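Local coordinates for protein aerobactin synthase IucA (Klebsiella pneumoniae subsp. pneumoniae, PDB 5JM8) that catalyses an ATP-dependent ligation step in the assembly of the siderophore aerobactin, as an NRPS-independent siderophore (NIS) synthetase, at residues 410-415 with 441-446. Numbering follows the deposited sequence.
With ATP (adenosine-5'-triphosphate), chain I.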
ATOM      1  N   LEU A 410      10.173  28.189  13.470  1.00 15.55           N
ATOM      2  CA  LEU A 410      10.823  29.468  13.730  1.00 16.82           C
ATOM      3  C   LEU A 410      12.212  29.293  14.337  1.00 21.07           C
ATOM      4  O   LEU A 410      13.138  30.028  13.992  1.00 29.94           O
ATOM      5  CB  LEU A 410       9.957  30.328  14.653  1.00 16.44           C
ATOM      6  CG  LEU A 410       8.564  30.695  14.131  1.00 16.11           C
ATOM      7  CD1 LEU A 410       7.851  31.583  15.133  1.00 16.39           C
ATOM      8  CD2 LEU A 410       8.640  31.378  12.769  1.00 16.56           C
ATOM      9  N   LYS A 411      12.365  28.313  15.223  1.00 16.53           N
ATOM     10  CA  LYS A 411      13.624  28.144  15.944  1.00 17.31           C
ATOM     11  C   LYS A 411      14.810  27.876  15.009  1.00 23.46           C
ATOM     12  O   LYS A 411      15.808  28.591  15.070  1.00 31.94           O
ATOM     13  CB  LYS A 411      13.504  27.018  16.978  1.00 16.67           C
ATOM     14  CG  LYS A 411      14.661  26.960  17.963  1.00 17.25           C
ATOM     15  CD  LYS A 411      14.406  25.942  19.057  1.00 32.92           C
ATOM     16  N   PRO A 412      14.710  26.860  14.136  1.00 21.47           N
ATOM     17  CA  PRO A 412      15.858  26.624  13.253  1.00 18.14           C
ATOM     18  C   PRO A 412      16.167  27.791  12.316  1.00 20.20           C
ATOM     19  O   PRO A 412      17.329  28.007  11.977  1.00 22.44           O
ATOM     20  CB  PRO A 412      15.436  25.390  12.447  1.00 16.56           C
ATOM     21  CG  PRO A 412      13.956  25.301  12.598  1.00 15.89           C
ATOM     22  CD  PRO A 412      13.660  25.843  13.952  1.00 16.03           C
ATOM     23  N   LEU A 413      15.143  28.534  11.909  1.00 20.79           N
ATOM     24  CA  LEU A 413      15.320  29.604  10.932  1.00 19.67           C
ATOM     25  C   LEU A 413      15.941  30.865  11.538  1.00 18.88           C
ATOM     26  O   LEU A 413      16.809  31.487  10.924  1.00 19.57           O
ATOM     27  CB  LEU A 413      13.979  29.945  10.284  1.00 20.25           C
ATOM     28  CG  LEU A 413      13.399  28.862   9.370  1.00 16.86           C
ATOM     29  CD1 LEU A 413      11.959  29.184   9.006  1.00 16.41           C
ATOM     30  CD2 LEU A 413      14.239  28.691   8.113  1.00 17.17           C
ATOM     31  N   PHE A 414      15.493  31.243  12.732  1.00 18.89           N
ATOM     32  CA  PHE A 414      16.067  32.386  13.437  1.00 19.73           C
ATOM     33  C   PHE A 414      17.479  32.080  13.929  1.00 20.34           C
ATOM     34  O   PHE A 414      18.317  32.976  14.028  1.00 21.22           O
ATOM     35  CB  PHE A 414      15.191  32.791  14.624  1.00 19.89           C
ATOM     36  CG  PHE A 414      14.015  33.651  14.257  1.00 20.53           C
ATOM     37  CD1 PHE A 414      14.188  34.988  13.938  1.00 20.17           C
ATOM     38  CD2 PHE A 414      12.733  33.128  14.258  1.00 22.48           C
ATOM     39  CE1 PHE A 414      13.103  35.781  13.611  1.00 23.23           C
ATOM     40  CE2 PHE A 414      11.644  33.916  13.931  1.00 21.41           C
ATOM     41  CZ  PHE A 414      11.830  35.243  13.608  1.00 21.39           C
ATOM     42  N   THR A 415      17.731  30.813  14.249  1.00 20.60           N
ATOM     43  CA  THR A 415      19.033  30.387  14.760  1.00 21.80           C
ATOM     44  C   THR A 415      20.056  30.260  13.637  1.00 21.41           C
ATOM     45  O   THR A 415      21.236  30.549  13.825  1.00 24.80           O
ATOM     46  CB  THR A 415      18.938  29.038  15.500  1.00 19.90           C
ATOM     47  OG1 THR A 415      18.031  29.152  16.603  1.00 19.57           O
ATOM     48  CG2 THR A 415      20.302  28.611  16.022  1.00 20.54           C
ATOM     49  N   VAL A 441       6.197  18.272  13.762  1.00 15.31           N
ATOM     50  CA  VAL A 441       7.324  17.558  14.355  1.00 14.74           C
ATOM     51  C   VAL A 441       8.619  17.842  13.600  1.00 12.73           C
ATOM     52  O   VAL A 441       9.667  17.277  13.916  1.00 13.52           O
ATOM     53  CB  VAL A 441       7.077  16.031  14.379  1.00 17.72           C
ATOM     54  CG1 VAL A 441       5.888  15.705  15.262  1.00 11.88           C
ATOM     55  CG2 VAL A 441       6.855  15.499  12.974  1.00 11.89           C
ATOM     56  N   GLY A 442       8.547  18.716  12.602  1.00 12.29           N
ATOM     57  CA  GLY A 442       9.723  19.072  11.831  1.00 12.65           C
ATOM     58  C   GLY A 442       9.451  20.095  10.746  1.00 19.11           C
ATOM     59  O   GLY A 442       8.302  20.463  10.501  1.00 19.62           O
ATOM     60  N   LEU A 443      10.522  20.547  10.098  1.00 16.75           N
ATOM     61  CA  LEU A 443      10.440  21.555   9.046  1.00 15.97           C
ATOM     62  C   LEU A 443      11.243  21.134   7.823  1.00 18.14           C
ATOM     63  O   LEU A 443      12.336  20.579   7.944  1.00 18.64           O
ATOM     64  CB  LEU A 443      10.945  22.910   9.556  1.00 15.25           C
ATOM     65  CG  LEU A 443      11.196  24.000   8.504  1.00 17.99           C
ATOM     66  CD1 LEU A 443       9.889  24.452   7.868  1.00 20.42           C
ATOM     67  CD2 LEU A 443      11.943  25.188   9.095  1.00 15.95           C
ATOM     68  N   ILE A 444      10.692  21.404   6.644  1.00 18.62           N
ATOM     69  CA  ILE A 444      11.441  21.279   5.403  1.00 17.85           C
ATOM     70  C   ILE A 444      11.312  22.576   4.602  1.00 18.38           C
ATOM     71  O   ILE A 444      10.215  22.956   4.185  1.00 15.55           O
ATOM     72  CB  ILE A 444      10.963  20.081   4.557  1.00 17.59           C
ATOM     73  CG1 ILE A 444      11.050  18.786   5.373  1.00 18.35           C
ATOM     74  CG2 ILE A 444      11.802  19.966   3.288  1.00 17.52           C
ATOM     75  CD1 ILE A 444      10.488  17.568   4.667  1.00 18.66           C
ATOM     76  N   TYR A 445      12.439  23.257   4.408  1.00 15.34           N
ATOM     77  CA  TYR A 445      12.467  24.508   3.662  1.00 16.03           C
ATOM     78  C   TYR A 445      12.695  24.253   2.181  1.00 17.70           C
ATOM     79  O   TYR A 445      13.473  23.379   1.801  1.00 16.36           O
ATOM     80  CB  TYR A 445      13.553  25.443   4.198  1.00 17.42           C
ATOM     81  CG  TYR A 445      13.689  26.713   3.387  1.00 18.27           C
ATOM     82  CD1 TYR A 445      12.910  27.826   3.670  1.00 17.13           C
ATOM     83  CD2 TYR A 445      14.587  26.792   2.330  1.00 17.55           C
ATOM     84  CE1 TYR A 445      13.025  28.984   2.928  1.00 18.25           C
ATOM     85  CE2 TYR A 445      14.708  27.946   1.583  1.00 19.99           C
ATOM     86  CZ  TYR A 445      13.925  29.037   1.884  1.00 22.52           C
ATOM     87  OH  TYR A 445      14.047  30.185   1.139  1.00 29.96           O
ATOM     88  N   ARG A 446      12.016  25.048   1.360  1.00 17.89           N
ATOM     89  CA  ARG A 446      12.064  24.923  -0.089  1.00 20.00           C
ATOM     90  C   ARG A 446      12.335  26.284  -0.725  1.00 23.50           C
ATOM     91  O   ARG A 446      12.037  27.314  -0.125  1.00 26.64           O
ATOM     92  CB  ARG A 446      10.748  24.337  -0.598  1.00 20.84           C
ATOM     93  CG  ARG A 446      10.504  24.519  -2.077  1.00 27.32           C
ATOM     94  CD  ARG A 446       9.201  23.884  -2.477  1.00 28.71           C
ATOM     95  NE  ARG A 446       8.048  24.579  -1.913  1.00 22.79           N
ATOM     96  CZ  ARG A 446       6.839  24.038  -1.808  1.00 17.00           C
ATOM     97  NH1 ARG A 446       6.631  22.794  -2.220  1.00 19.04           N
ATOM     98  NH2 ARG A 446       5.837  24.731  -1.288  1.00 13.78           N
TER
HETATM   99  PG  ATP I 600       9.384  27.250  -5.697  1.00 22.37           P
HETATM  100  O1G ATP I 600       8.943  26.092  -6.555  1.00 24.72           O
HETATM  101  O2G ATP I 600       8.971  27.122  -4.250  1.00 20.96           O
HETATM  102  O3G ATP I 600      10.835  27.625  -5.871  1.00 21.42           O
HETATM  103  PB  ATP I 600       9.004  30.001  -6.558  1.00 20.20           P
HETATM  104  O1B ATP I 600       8.198  30.505  -7.729  1.00 18.42           O
HETATM  105  O2B ATP I 600      10.514  30.055  -6.614  1.00 21.30           O
HETATM  106  O3B ATP I 600       8.496  28.501  -6.215  1.00 19.89           O
HETATM  107  PA  ATP I 600       8.337  32.360  -5.075  1.00 20.96           P
HETATM  108  O1A ATP I 600       9.262  33.032  -6.058  1.00 22.14           O
HETATM  109  O2A ATP I 600       8.447  32.678  -3.605  1.00 22.54           O
HETATM  110  O3A ATP I 600       8.500  30.765  -5.228  1.00 17.12           O
HETATM  111  O5' ATP I 600       6.805  32.598  -5.499  1.00 17.54           O
HETATM  112  C5' ATP I 600       5.793  32.008  -4.691  1.00 18.23           C
HETATM  113  C4' ATP I 600       4.560  31.642  -5.504  1.00 21.42           C
HETATM  114  O4' ATP I 600       3.578  31.116  -4.608  1.00 23.54           O
HETATM  115  C3' ATP I 600       3.935  32.829  -6.220  1.00 25.86           C
HETATM  116  O3' ATP I 600       3.713  32.498  -7.597  1.00 28.86           O
HETATM  117  C2' ATP I 600       2.627  33.100  -5.502  1.00 25.50           C
HETATM  118  O2' ATP I 600       1.565  33.373  -6.414  1.00 27.40           O
HETATM  119  C1' ATP I 600       2.343  31.825  -4.726  1.00 23.79           C
HETATM  120  N9  ATP I 600       1.812  32.108  -3.374  1.00 22.48           N
HETATM  121  C8  ATP I 600       0.619  31.682  -2.930  1.00 23.20           C
HETATM  122  N7  ATP I 600       0.404  32.095  -1.656  1.00 20.97           N
HETATM  123  C5  ATP I 600       1.483  32.800  -1.274  1.00 18.75           C
HETATM  124  C6  ATP I 600       1.902  33.511  -0.049  1.00 17.52           C
HETATM  125  N6  ATP I 600       1.079  33.531   1.026  1.00 14.71           N
HETATM  126  N1  ATP I 600       3.108  34.123  -0.057  1.00 19.07           N
HETATM  127  C2  ATP I 600       3.918  34.096  -1.133  1.00 18.80           C
HETATM  128  N3  ATP I 600       3.594  33.465  -2.277  1.00 17.66           N
HETATM  129  C4  ATP I 600       2.412  32.810  -2.410  1.00 19.00           C
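Pro-412 and Leu-443 bring helix 394-420 and strand 440-445 together, with 8.5 Å between the CA of Pro-412 and the CA of Leu-443 and no hydrogen bond between the two segments. A single methyl, CD2 of Leu-443, does most of the touching: it lies 4.0 Å from CG of the Pro-412 ring and equally 4.0 Å from CG of Leu-413, whose CD1 is also in contact. Leu-443 extends toward the helix with CG anti to its own backbone N (chi1 168°), crossing Leu-413 at about a right angle. The ring nitrogen of Pro-412 has no hydrogen to give to the preceding turn, and the helix is kinked here. Phe-322 of the adjoining parallel strand packs on both Pro-412 and Leu-443, while Leu-486 of helix 475-500 touches Leu-413. The strand then leads into the nucleotide site: Arg-446, bent at chi3 (68°), brings NE to 3.6 Å from O2G of the ATP gamma-phosphate, an oxygen that lies oblique to the guanidinium plane. Its NH1 forms a salt bridge with Glu-142 and its NH2 a hydrogen bond to Gln-429 O, which hold the guanidinium in place. This is helix-on-sheet packing in which an apolar layer backs a strand that is followed directly by a residue of the ATP pocket.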